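Local coordinates for protein ornithine cyclodeaminase (Methanococcus maripaludis S2, PDB 3C2Q) that catalyses the NAD(+)-dependent conversion of L-ornithine to L-proline with release of ammonia, at residues Thr29-Thr34 against Thr317-Gly322; Asn103-Ser108 against Lys311-Gly316; Val262-Met267 against Gly290-Ser295. All blocks are in the same frame, centred on the assembly; numbering follows the deposited sequence.

Contact 1 (Thr29-Thr34 against Thr317-Gly322); sequences TTNHPT and TSQAIG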
ATOM      1  N   THR B  29      -6.906 -29.572  10.494  1.00 20.87           N
ATOM      2  CA  THR B  29      -6.949 -28.858  11.748  1.00 20.34           C
ATOM      3  C   THR B  29      -7.078 -27.330  11.548  1.00 20.12           C
ATOM      4  O   THR B  29      -6.683 -26.788  10.501  1.00 18.84           O
ATOM      5  CB  THR B  29      -5.669 -29.102  12.562  1.00 20.76           C
ATOM      6  OG1 THR B  29      -4.532 -28.863  11.717  1.00 21.44           O
ATOM      7  CG2 THR B  29      -5.599 -30.587  13.070  1.00 22.47           C
ATOM      8  N   THR B  30      -7.632 -26.687  12.572  1.00 20.16           N
ATOM      9  CA  THR B  30      -7.528 -25.257  12.796  1.00 19.96           C
ATOM     10  C   THR B  30      -6.201 -24.966  13.509  1.00 20.53           C
ATOM     11  O   THR B  30      -5.387 -25.885  13.772  1.00 19.72           O
ATOM     12  CB  THR B  30      -8.663 -24.754  13.702  1.00 20.25           C
ATOM     13  OG1 THR B  30      -8.425 -25.199  15.040  1.00 19.57           O
ATOM     14  CG2 THR B  30     -10.056 -25.237  13.211  1.00 20.38           C
ATOM     15  N   ASN B  31      -5.955 -23.691  13.841  1.00 19.69           N
ATOM     16  CA  ASN B  31      -4.793 -23.392  14.654  1.00 20.34           C
ATOM     17  C   ASN B  31      -5.095 -23.410  16.179  1.00 20.29           C
ATOM     18  O   ASN B  31      -4.267 -23.012  17.001  1.00 18.88           O
ATOM     19  CB  ASN B  31      -4.113 -22.072  14.199  1.00 20.90           C
ATOM     20  CG  ASN B  31      -5.014 -20.864  14.322  1.00 21.12           C
ATOM     21  OD1 ASN B  31      -6.240 -20.978  14.298  1.00 22.73           O
ATOM     22  ND2 ASN B  31      -4.404 -19.673  14.405  1.00 20.86           N
ATOM     23  N   HIS B  32      -6.281 -23.895  16.545  1.00 20.25           N
ATOM     24  CA  HIS B  32      -6.701 -23.895  17.948  1.00 21.29           C
ATOM     25  C   HIS B  32      -6.425 -25.220  18.681  1.00 22.17           C
ATOM     26  O   HIS B  32      -6.430 -26.280  18.059  1.00 22.06           O
ATOM     27  CB  HIS B  32      -8.193 -23.587  18.048  1.00 21.26           C
ATOM     28  CG  HIS B  32      -8.630 -22.386  17.258  1.00 22.36           C
ATOM     29  ND1 HIS B  32      -8.110 -21.125  17.466  1.00 21.88           N
ATOM     30  CD2 HIS B  32      -9.569 -22.252  16.295  1.00 20.15           C
ATOM     31  CE1 HIS B  32      -8.698 -20.269  16.644  1.00 21.47           C
ATOM     32  NE2 HIS B  32      -9.576 -20.933  15.910  1.00 21.91           N
ATOM     33  N   PRO B  33      -6.223 -25.159  20.018  1.00 23.32           N
ATOM     34  CA  PRO B  33      -6.118 -26.399  20.800  1.00 24.08           C
ATOM     35  C   PRO B  33      -7.333 -27.269  20.565  1.00 24.18           C
ATOM     36  O   PRO B  33      -8.473 -26.791  20.536  1.00 24.19           O
ATOM     37  CB  PRO B  33      -6.050 -25.938  22.273  1.00 24.17           C
ATOM     38  CG  PRO B  33      -6.090 -24.433  22.262  1.00 24.71           C
ATOM     39  CD  PRO B  33      -6.057 -23.941  20.832  1.00 23.91           C
ATOM     40  N   THR B  34      -7.090 -28.546  20.335  1.00 25.39           N
ATOM     41  CA  THR B  34      -8.190 -29.463  19.980  1.00 26.77           C
ATOM     42  C   THR B  34      -8.110 -30.690  20.909  1.00 27.92           C
ATOM     43  O   THR B  34      -7.003 -31.126  21.254  1.00 27.74           O
ATOM     44  CB  THR B  34      -8.076 -29.882  18.492  1.00 27.27           C
ATOM     45  OG1 THR B  34      -8.135 -28.700  17.666  1.00 26.36           O
ATOM     46  CG2 THR B  34      -9.202 -30.895  18.074  1.00 26.41           C
ATOM     47  N   THR B 317      -3.999 -16.881  10.629  1.00 20.16           N
ATOM     48  CA  THR B 317      -3.470 -16.301  11.842  1.00 19.76           C
ATOM     49  C   THR B 317      -4.344 -15.096  12.240  1.00 21.35           C
ATOM     50  O   THR B 317      -3.917 -13.944  12.285  1.00 20.97           O
ATOM     51  CB  THR B 317      -1.939 -16.007  11.668  1.00 20.16           C
ATOM     52  OG1 THR B 317      -1.290 -17.236  11.303  1.00 20.30           O
ATOM     53  CG2 THR B 317      -1.268 -15.471  12.962  1.00 18.40           C
ATOM     54  N   SER B 318      -5.588 -15.404  12.588  1.00 23.25           N
ATOM     55  CA  SER B 318      -6.581 -14.370  12.851  1.00 24.46           C
ATOM     56  C   SER B 318      -6.421 -13.750  14.245  1.00 23.84           C
ATOM     57  O   SER B 318      -6.998 -12.696  14.505  1.00 24.91           O
ATOM     58  CB  SER B 318      -7.978 -14.953  12.670  1.00 25.15           C
ATOM     59  OG  SER B 318      -8.157 -16.026  13.586  1.00 32.29           O
ATOM     60  N   GLN B 319      -5.624 -14.368  15.115  1.00 22.39           N
ATOM     61  CA  GLN B 319      -5.307 -13.785  16.433  1.00 21.55           C
ATOM     62  C   GLN B 319      -4.267 -12.632  16.393  1.00 21.35           C
ATOM     63  O   GLN B 319      -3.999 -11.980  17.408  1.00 21.13           O
ATOM     64  CB  GLN B 319      -4.868 -14.883  17.438  1.00 21.13           C
ATOM     65  CG  GLN B 319      -3.385 -15.392  17.335  1.00 19.90           C
ATOM     66  CD  GLN B 319      -3.163 -16.448  16.205  1.00 19.34           C
ATOM     67  OE1 GLN B 319      -4.063 -16.755  15.398  1.00 21.45           O
ATOM     68  NE2 GLN B 319      -1.964 -16.975  16.145  1.00 21.30           N
ATOM     69  N   ALA B 320      -3.665 -12.397  15.229  1.00 21.47           N
ATOM     70  CA  ALA B 320      -2.592 -11.412  15.118  1.00 20.86           C
ATOM     71  C   ALA B 320      -3.097 -10.016  15.460  1.00 20.73           C
ATOM     72  O   ALA B 320      -4.202  -9.607  15.072  1.00 20.54           O
ATOM     73  CB  ALA B 320      -1.986 -11.437  13.718  1.00 21.26           C
ATOM     74  N   ILE B 321      -2.271  -9.277  16.181  1.00 20.77           N
ATOM     75  CA  ILE B 321      -2.528  -7.847  16.421  1.00 20.43           C
ATOM     76  C   ILE B 321      -1.664  -7.124  15.391  1.00 18.72           C
ATOM     77  O   ILE B 321      -0.448  -7.250  15.419  1.00 17.04           O
ATOM     78  CB  ILE B 321      -2.074  -7.476  17.846  1.00 21.34           C
ATOM     79  CG1 ILE B 321      -2.809  -8.344  18.894  1.00 24.37           C
ATOM     80  CG2 ILE B 321      -2.221  -5.954  18.114  1.00 23.26           C
ATOM     81  CD1 ILE B 321      -4.307  -8.181  18.871  1.00 29.69           C
ATOM     82  N   GLY B 322      -2.257  -6.378  14.474  1.00 18.00           N
ATOM     83  CA  GLY B 322      -1.422  -5.761  13.458  1.00 17.14           C
ATOM     84  C   GLY B 322      -1.027  -4.376  13.917  1.00 17.32           C
ATOM     85  O   GLY B 322      -1.846  -3.647  14.492  1.00 17.17           O
TER
HETATM   86  O   HOH W   1      -1.612 -19.134  13.959  1.00 19.45           O
HETATM   87  O   HOH W   2      -7.773 -18.861  13.226  1.00 24.79           O
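N31 and Q319 meet amide to amide, their side chains reaching toward each other from opposite directions. The one direct bond is weak: N31 ND2 donates a hydrogen bond to Q319 OE1 at 3.1 Å, but the N-H...O angle is 122° and the two amide planes stand 47° apart. Q319 gets there by a folded chain, its CG placed between the backbone N and the carbonyl carbon (chi1 80°) and the chain bent again at chi2, which turns the amide back from the T317-A320 type I beta turn toward N31.

Water does much of the joining. Water 1 accepts from N31 ND2 at 2.9 Å and also from T317 OG1 and Q319 NE2, tying three side chains to one oxygen. Water 2 donates to N31 OD1 at 2.8 Å and accepts from S318 OG, so both ends of the N31 amide are gripped.

The closely packed part lies at buried N31, whose OD1 sits 3.5 Å above one face of the H32 ring, offset toward its rim; F99 of the second subunit also packs on N31. Across the contact the turn is looser, with S318 exposed and Q319 partly so. The loop of 29-34 leads into strand 34-38 of the mixed sheet, while 317-322 runs from the turn into strand 321-324, an outermost strand of the parallel Rossmann sheet within this chain, beside strand 298-303.

Contact 2 (Asn103-Ser108 against Lys311-Gly316); sequences NSEVSS and KLMDRG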
ATOM      1  N   ASN B 103     -12.564   0.719  13.417  1.00 17.97           N
ATOM      2  CA  ASN B 103     -12.470  -0.608  14.004  1.00 19.53           C
ATOM      3  C   ASN B 103     -11.884  -1.667  13.054  1.00 18.80           C
ATOM      4  O   ASN B 103     -11.987  -2.853  13.349  1.00 18.22           O
ATOM      5  CB  ASN B 103     -13.828  -1.061  14.569  1.00 21.67           C
ATOM      6  CG  ASN B 103     -14.928  -1.008  13.535  1.00 24.43           C
ATOM      7  OD1 ASN B 103     -14.854  -0.267  12.564  1.00 29.40           O
ATOM      8  ND2 ASN B 103     -15.935  -1.844  13.708  1.00 32.49           N
ATOM      9  N   SER B 104     -11.270  -1.242  11.937  1.00 17.47           N
ATOM     10  CA  SER B 104     -10.562  -2.163  11.045  1.00 17.13           C
ATOM     11  C   SER B 104      -9.597  -2.984  11.859  1.00 17.26           C
ATOM     12  O   SER B 104      -9.067  -2.512  12.864  1.00 17.30           O
ATOM     13  CB  SER B 104      -9.787  -1.403   9.954  1.00 16.25           C
ATOM     14  OG  SER B 104      -8.931  -0.453  10.560  1.00 16.79           O
ATOM     15  N   GLU B 105      -9.382  -4.223  11.446  1.00 17.67           N
ATOM     16  CA  GLU B 105      -8.330  -5.052  12.021  1.00 19.13           C
ATOM     17  C   GLU B 105      -6.944  -4.536  11.656  1.00 18.10           C
ATOM     18  O   GLU B 105      -5.984  -4.686  12.395  1.00 17.28           O
ATOM     19  CB  GLU B 105      -8.474  -6.486  11.479  1.00 21.51           C
ATOM     20  CG  GLU B 105      -9.775  -7.131  11.840  1.00 29.40           C
ATOM     21  CD  GLU B 105      -9.685  -7.955  13.095  1.00 40.98           C
ATOM     22  OE1 GLU B 105      -8.980  -7.543  14.065  1.00 45.01           O
ATOM     23  OE2 GLU B 105     -10.338  -9.038  13.105  1.00 46.52           O
ATOM     24  N   VAL B 106      -6.824  -3.918  10.487  1.00 16.36           N
ATOM     25  CA  VAL B 106      -5.489  -3.586  10.007  1.00 15.74           C
ATOM     26  C   VAL B 106      -5.568  -2.176   9.434  1.00 15.24           C
ATOM     27  O   VAL B 106      -6.218  -1.965   8.410  1.00 12.74           O
ATOM     28  CB  VAL B 106      -5.021  -4.559   8.836  1.00 16.24           C
ATOM     29  CG1 VAL B 106      -3.713  -4.026   8.140  1.00 16.82           C
ATOM     30  CG2 VAL B 106      -4.855  -5.993   9.310  1.00 14.80           C
ATOM     31  N   SER B 107      -4.927  -1.219  10.095  1.00 14.13           N
ATOM     32  CA  SER B 107      -4.811   0.122   9.531  1.00 14.49           C
ATOM     33  C   SER B 107      -3.715   0.863  10.273  1.00 13.69           C
ATOM     34  O   SER B 107      -3.538   0.704  11.500  1.00 13.33           O
ATOM     35  CB  SER B 107      -6.114   0.937   9.725  1.00 14.42           C
ATOM     36  OG  SER B 107      -5.916   2.296   9.352  1.00 18.02           O
ATOM     37  N   SER B 108      -3.012   1.711   9.545  1.00 13.85           N
ATOM     38  CA  SER B 108      -2.001   2.555  10.164  1.00 14.33           C
ATOM     39  C   SER B 108      -2.648   3.686  11.021  1.00 14.99           C
ATOM     40  O   SER B 108      -1.966   4.276  11.857  1.00 16.17           O
ATOM     41  CB  SER B 108      -1.088   3.129   9.086  1.00 15.44           C
ATOM     42  OG  SER B 108      -1.838   3.961   8.204  1.00 15.20           O
ATOM     43  N   LYS B 311      -2.624 -10.243   4.704  1.00 14.38           N
ATOM     44  CA  LYS B 311      -2.264 -11.558   4.117  1.00 15.07           C
ATOM     45  C   LYS B 311      -2.102 -12.599   5.217  1.00 16.10           C
ATOM     46  O   LYS B 311      -2.554 -13.778   5.079  1.00 16.69           O
ATOM     47  CB  LYS B 311      -0.972 -11.446   3.326  1.00 14.92           C
ATOM     48  CG  LYS B 311      -1.212 -10.869   1.925  1.00 15.86           C
ATOM     49  CD  LYS B 311       0.106 -10.517   1.250  1.00 20.64           C
ATOM     50  CE  LYS B 311      -0.150  -9.979  -0.155  1.00 24.76           C
ATOM     51  NZ  LYS B 311       1.018  -9.150  -0.547  1.00 33.36           N
ATOM     52  N   LEU B 312      -1.454 -12.182   6.291  1.00 15.07           N
ATOM     53  CA  LEU B 312      -1.255 -13.068   7.424  1.00 16.59           C
ATOM     54  C   LEU B 312      -2.574 -13.538   8.017  1.00 17.02           C
ATOM     55  O   LEU B 312      -2.770 -14.735   8.248  1.00 16.69           O
ATOM     56  CB  LEU B 312      -0.389 -12.403   8.500  1.00 15.89           C
ATOM     57  CG  LEU B 312      -0.298 -13.090   9.868  1.00 17.17           C
ATOM     58  CD1 LEU B 312       0.654 -14.283   9.707  1.00 16.99           C
ATOM     59  CD2 LEU B 312       0.285 -12.097  10.863  1.00 18.07           C
HETATM   60  N   MSE B 313      -3.464 -12.598   8.292  1.00 18.22           N
HETATM   61  CA  MSE B 313      -4.761 -12.933   8.881  1.00 20.89           C
HETATM   62  C   MSE B 313      -5.658 -13.708   7.919  1.00 19.21           C
HETATM   63  O   MSE B 313      -6.354 -14.640   8.349  1.00 19.03           O
HETATM   64  CB  MSE B 313      -5.460 -11.688   9.399  1.00 19.34           C
HETATM   65  CG  MSE B 313      -4.608 -10.978  10.460  1.00 23.15           C
HETATM   66 SE   MSE B 313      -5.545  -9.382  11.049  1.00 32.78          SE
HETATM   67  CE  MSE B 313      -6.816 -10.217  12.337  1.00 30.26           C
ATOM     68  N   ASP B 314      -5.588 -13.372   6.629  1.00 17.53           N
ATOM     69  CA  ASP B 314      -6.291 -14.132   5.589  1.00 17.75           C
ATOM     70  C   ASP B 314      -5.859 -15.611   5.472  1.00 17.96           C
ATOM     71  O   ASP B 314      -6.625 -16.446   4.969  1.00 18.75           O
ATOM     72  CB  ASP B 314      -6.183 -13.447   4.222  1.00 17.36           C
ATOM     73  CG  ASP B 314      -7.309 -12.459   3.980  1.00 17.24           C
ATOM     74  OD1 ASP B 314      -8.326 -12.484   4.717  1.00 18.71           O
ATOM     75  OD2 ASP B 314      -7.204 -11.677   3.021  1.00 18.27           O
ATOM     76  N   ARG B 315      -4.640 -15.923   5.896  1.00 17.97           N
ATOM     77  CA  ARG B 315      -4.127 -17.290   5.834  1.00 19.51           C
ATOM     78  C   ARG B 315      -4.235 -18.029   7.196  1.00 19.37           C
ATOM     79  O   ARG B 315      -3.545 -19.049   7.440  1.00 20.35           O
ATOM     80  CB  ARG B 315      -2.717 -17.283   5.280  1.00 19.45           C
ATOM     81  CG  ARG B 315      -2.717 -16.997   3.782  1.00 21.72           C
ATOM     82  CD  ARG B 315      -1.413 -16.462   3.327  1.00 25.08           C
ATOM     83  NE  ARG B 315      -1.397 -16.305   1.862  1.00 27.90           N
ATOM     84  CZ  ARG B 315      -1.900 -15.261   1.202  1.00 25.34           C
ATOM     85  NH1 ARG B 315      -2.468 -14.278   1.886  1.00 21.44           N
ATOM     86  NH2 ARG B 315      -1.801 -15.197  -0.137  1.00 20.87           N
ATOM     87  N   GLY B 316      -5.080 -17.526   8.087  1.00 18.57           N
ATOM     88  CA  GLY B 316      -5.443 -18.302   9.279  1.00 19.17           C
ATOM     89  C   GLY B 316      -5.016 -17.753  10.618  1.00 20.53           C
ATOM     90  O   GLY B 316      -5.593 -18.118  11.636  1.00 21.35           O
TER
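M313, a selenomethionine, lays its selenoether end against the side chains of E105 and V106 and makes every contact from its side. Its CG lies anti to the carbonyl carbon (chi1 -59°), chi2 is extended, and a bend at chi3 (81°) turns CE aside from the line of the chain. That bend separates two roles: SE faces V106, and CE faces the carboxylate of E105.

The apolar half is SE against V106 CG2 at 3.9 Å, the two side chains sliding past each other in opposite directions. Of the two valine methyls it is CG2, beside the backbone N, that touches. E105 crosses M313 at about a right angle. Its chain bends at chi2 (-94°), carrying the carboxylate over to the methyl group, where E105 CD stands 3.7 Å from M313 CE and E105 OE1 and OE2 each 3.8 Å from M313 CE. E105 CB adds a looser touch on SE at 4.1 Å.

No hydrogen bond spans the segments; this is packing of the linker before helix 112-133 on the last turn of helix 306-314, the helix that joins strands 298-303 and 321-324 in a beta-alpha-beta crossover of the Rossmann domain. V106 is buried and also rests on P306, V309 and T310 of that helix and on V324, whereas E105 is exposed. Past the helix end, R315 folds back so that NH1 donates to K311 O at 3.2 Å, with the oxygen in the guanidinium plane. R315 NH2 makes a salt bridge to E109 of the second subunit.

Contact 3 (Val262-Met267 against Gly290-Ser295); sequences VAQDKM and GNLMPS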
ATOM      1  N   VAL B 262      13.208 -28.897   6.536  1.00 21.75           N
ATOM      2  CA  VAL B 262      14.061 -28.980   7.723  1.00 21.59           C
ATOM      3  C   VAL B 262      13.954 -27.655   8.505  1.00 20.56           C
ATOM      4  O   VAL B 262      13.786 -27.658   9.730  1.00 19.17           O
ATOM      5  CB  VAL B 262      15.545 -29.277   7.312  1.00 21.51           C
ATOM      6  CG1 VAL B 262      16.508 -29.207   8.514  1.00 22.44           C
ATOM      7  CG2 VAL B 262      15.659 -30.657   6.595  1.00 23.56           C
ATOM      8  N   ALA B 263      14.041 -26.519   7.790  1.00 20.40           N
ATOM      9  CA  ALA B 263      13.930 -25.198   8.441  1.00 20.42           C
ATOM     10  C   ALA B 263      12.565 -25.054   9.083  1.00 20.55           C
ATOM     11  O   ALA B 263      12.459 -24.675  10.257  1.00 20.86           O
ATOM     12  CB  ALA B 263      14.184 -24.066   7.421  1.00 21.44           C
ATOM     13  N   GLN B 264      11.514 -25.410   8.341  1.00 21.08           N
ATOM     14  CA  GLN B 264      10.158 -25.326   8.861  1.00 21.15           C
ATOM     15  C   GLN B 264       9.963 -26.103  10.177  1.00 21.79           C
ATOM     16  O   GLN B 264       9.383 -25.575  11.141  1.00 20.70           O
ATOM     17  CB  GLN B 264       9.137 -25.789   7.821  1.00 20.73           C
ATOM     18  CG  GLN B 264       7.687 -25.490   8.248  1.00 21.46           C
ATOM     19  CD  GLN B 264       6.647 -26.105   7.323  1.00 22.82           C
ATOM     20  OE1 GLN B 264       6.127 -27.189   7.602  1.00 26.54           O
ATOM     21  NE2 GLN B 264       6.343 -25.427   6.225  1.00 20.96           N
ATOM     22  N   ASP B 265      10.429 -27.354  10.201  1.00 22.86           N
ATOM     23  CA  ASP B 265      10.304 -28.218  11.388  1.00 23.44           C
ATOM     24  C   ASP B 265      11.007 -27.632  12.603  1.00 23.33           C
ATOM     25  O   ASP B 265      10.460 -27.636  13.700  1.00 23.54           O
ATOM     26  CB  ASP B 265      10.838 -29.634  11.072  1.00 24.56           C
ATOM     27  CG  ASP B 265       9.964 -30.374  10.065  1.00 26.47           C
ATOM     28  OD1 ASP B 265       8.798 -29.962   9.852  1.00 29.31           O
ATOM     29  OD2 ASP B 265      10.458 -31.351   9.457  1.00 31.59           O
ATOM     30  N   LYS B 266      12.205 -27.088  12.386  1.00 22.83           N
ATOM     31  CA  LYS B 266      12.961 -26.420  13.447  1.00 23.92           C
ATOM     32  C   LYS B 266      12.259 -25.147  13.952  1.00 23.19           C
ATOM     33  O   LYS B 266      12.218 -24.882  15.146  1.00 22.17           O
ATOM     34  CB  LYS B 266      14.389 -26.106  12.983  1.00 23.17           C
ATOM     35  CG  LYS B 266      15.319 -25.736  14.162  1.00 29.59           C
ATOM     36  CD  LYS B 266      16.775 -25.975  13.807  1.00 35.34           C
ATOM     37  CE  LYS B 266      17.682 -25.908  15.053  1.00 38.26           C
ATOM     38  NZ  LYS B 266      19.094 -25.717  14.573  1.00 40.64           N
HETATM   39  N   MSE B 267      11.689 -24.368  13.025  1.00 23.46           N
HETATM   40  CA  MSE B 267      10.899 -23.189  13.397  1.00 24.68           C
HETATM   41  C   MSE B 267       9.699 -23.554  14.243  1.00 23.02           C
HETATM   42  O   MSE B 267       9.376 -22.870  15.223  1.00 22.56           O
HETATM   43  CB  MSE B 267      10.435 -22.461  12.124  1.00 23.30           C
HETATM   44  CG  MSE B 267      11.580 -21.772  11.403  1.00 24.38           C
HETATM   45 SE   MSE B 267      11.009 -21.124   9.611  1.00 33.77          SE
HETATM   46  CE  MSE B 267       9.693 -19.790  10.228  1.00 27.50           C
ATOM     47  N   GLY B 290       3.256 -17.926  11.454  1.00 19.23           N
ATOM     48  CA  GLY B 290       1.874 -18.003  11.857  1.00 19.61           C
ATOM     49  C   GLY B 290       1.257 -19.361  11.514  1.00 20.60           C
ATOM     50  O   GLY B 290       0.457 -19.915  12.293  1.00 19.75           O
ATOM     51  N   ASN B 291       1.622 -19.892  10.348  1.00 20.51           N
ATOM     52  CA  ASN B 291       1.132 -21.217   9.903  1.00 21.56           C
ATOM     53  C   ASN B 291       1.508 -22.345  10.883  1.00 22.02           C
ATOM     54  O   ASN B 291       0.834 -23.383  10.935  1.00 23.00           O
ATOM     55  CB  ASN B 291       1.713 -21.554   8.545  1.00 22.22           C
ATOM     56  CG  ASN B 291       1.046 -20.791   7.379  1.00 26.92           C
ATOM     57  OD1 ASN B 291       0.018 -20.050   7.528  1.00 28.36           O
ATOM     58  ND2 ASN B 291       1.633 -20.981   6.185  1.00 26.85           N
ATOM     59  N   LEU B 292       2.564 -22.122  11.672  1.00 21.19           N
ATOM     60  CA  LEU B 292       3.103 -23.111  12.607  1.00 22.19           C
ATOM     61  C   LEU B 292       2.637 -22.919  14.033  1.00 22.77           C
ATOM     62  O   LEU B 292       2.940 -23.747  14.896  1.00 23.95           O
ATOM     63  CB  LEU B 292       4.637 -23.042  12.621  1.00 21.99           C
ATOM     64  CG  LEU B 292       5.296 -23.271  11.278  1.00 21.19           C
ATOM     65  CD1 LEU B 292       6.802 -23.051  11.387  1.00 18.09           C
ATOM     66  CD2 LEU B 292       4.945 -24.696  10.757  1.00 20.99           C
HETATM   67  N   MSE B 293       1.907 -21.840  14.287  1.00 22.22           N
HETATM   68  CA  MSE B 293       1.583 -21.428  15.659  1.00 24.42           C
HETATM   69  C   MSE B 293       0.161 -21.717  16.092  1.00 21.18           C
HETATM   70  O   MSE B 293      -0.770 -21.494  15.330  1.00 21.57           O
HETATM   71  CB  MSE B 293       1.772 -19.905  15.776  1.00 21.60           C
HETATM   72  CG  MSE B 293       3.226 -19.468  15.834  1.00 26.65           C
HETATM   73 SE   MSE B 293       3.198 -17.467  15.701  1.00 36.38          SE
HETATM   74  CE  MSE B 293       2.170 -17.111  17.312  1.00 27.02           C
ATOM     75  N   PRO B 294      -0.028 -22.143  17.348  1.00 22.07           N
ATOM     76  CA  PRO B 294      -1.383 -22.207  17.885  1.00 21.55           C
ATOM     77  C   PRO B 294      -1.912 -20.800  18.213  1.00 21.74           C
ATOM     78  O   PRO B 294      -1.113 -19.873  18.420  1.00 20.92           O
ATOM     79  CB  PRO B 294      -1.206 -23.028  19.175  1.00 21.43           C
ATOM     80  CG  PRO B 294       0.148 -22.790  19.597  1.00 22.15           C
ATOM     81  CD  PRO B 294       0.970 -22.607  18.331  1.00 21.79           C
ATOM     82  N   SER B 295      -3.228 -20.654  18.250  1.00 21.59           N
ATOM     83  CA  SER B 295      -3.865 -19.345  18.443  1.00 22.94           C
ATOM     84  C   SER B 295      -3.677 -18.720  19.831  1.00 23.43           C
ATOM     85  O   SER B 295      -3.917 -17.509  20.000  1.00 23.00           O
ATOM     86  CB  SER B 295      -5.363 -19.452  18.156  1.00 22.90           C
ATOM     87  OG  SER B 295      -5.952 -20.408  19.040  1.00 21.64           O
TER
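L292 drives its two methyls against the helix 260-271, and all of the touching across the two segments falls on them. The apolar contacts come in two branches: CD1 lies 3.8 Å from M267 CB, and CD2 lies 3.8 Å from Q264 CG, with the amide carbon Q264 CD next at 4.1 Å. Q264 can offer its methylene because CG is anti to the backbone N (chi1 -170°) and the chain runs on extended, passing obliquely across the leucine. A further contact is with the backbone, L292 CD1 standing 3.6 Å from Q264 O.

In the fold, the contact joins helix 260-271 to the end of helix 283-292, the two helices that precede and follow strand 276-280 in the parallel sheet of the Rossmann domain. M267 also packs on H285, A288 and T289 of the second helix; H285 probably binds NAD(+), by analogy with relatives.

Hydrogen bonds are absent between the segments, and the polar end of Q264 is held from elsewhere. Its NE2 donates to the carbonyl oxygens of I247 and D249 of the third subunit, and OE1 takes a weak bond from R69. An alanine at Q264 would remove the CG that meets L292 CD2 and is likely to leave those two carbonyls of the third subunit without their donor. Nearby, D265 holds R69 and K70 by salt bridges.

Contacts 1 and 2 are about 13 Å apart between centres and share neighbouring chain: S318 O of contact 1 packs on M313 CE of contact 2 at 3.3 Å, and L312 lies against T317 and A320. Contact 3 lies about 13 Å from contact 1 between centres and meets it through S295: H32 ND1 to S295 OG at 2.8 Å and N31 O to S295 N at 2.9 Å are probable hydrogen bonds. Contacts 2 and 3 are about 20 Å apart between centres. Contact 3 lies nearest the probable NAD(+) site, the M267 side chain about 4 Å from that of H285; the side chain of V106 is about 8 Å from that of D303, and that of T317 about 12 Å from that of H285.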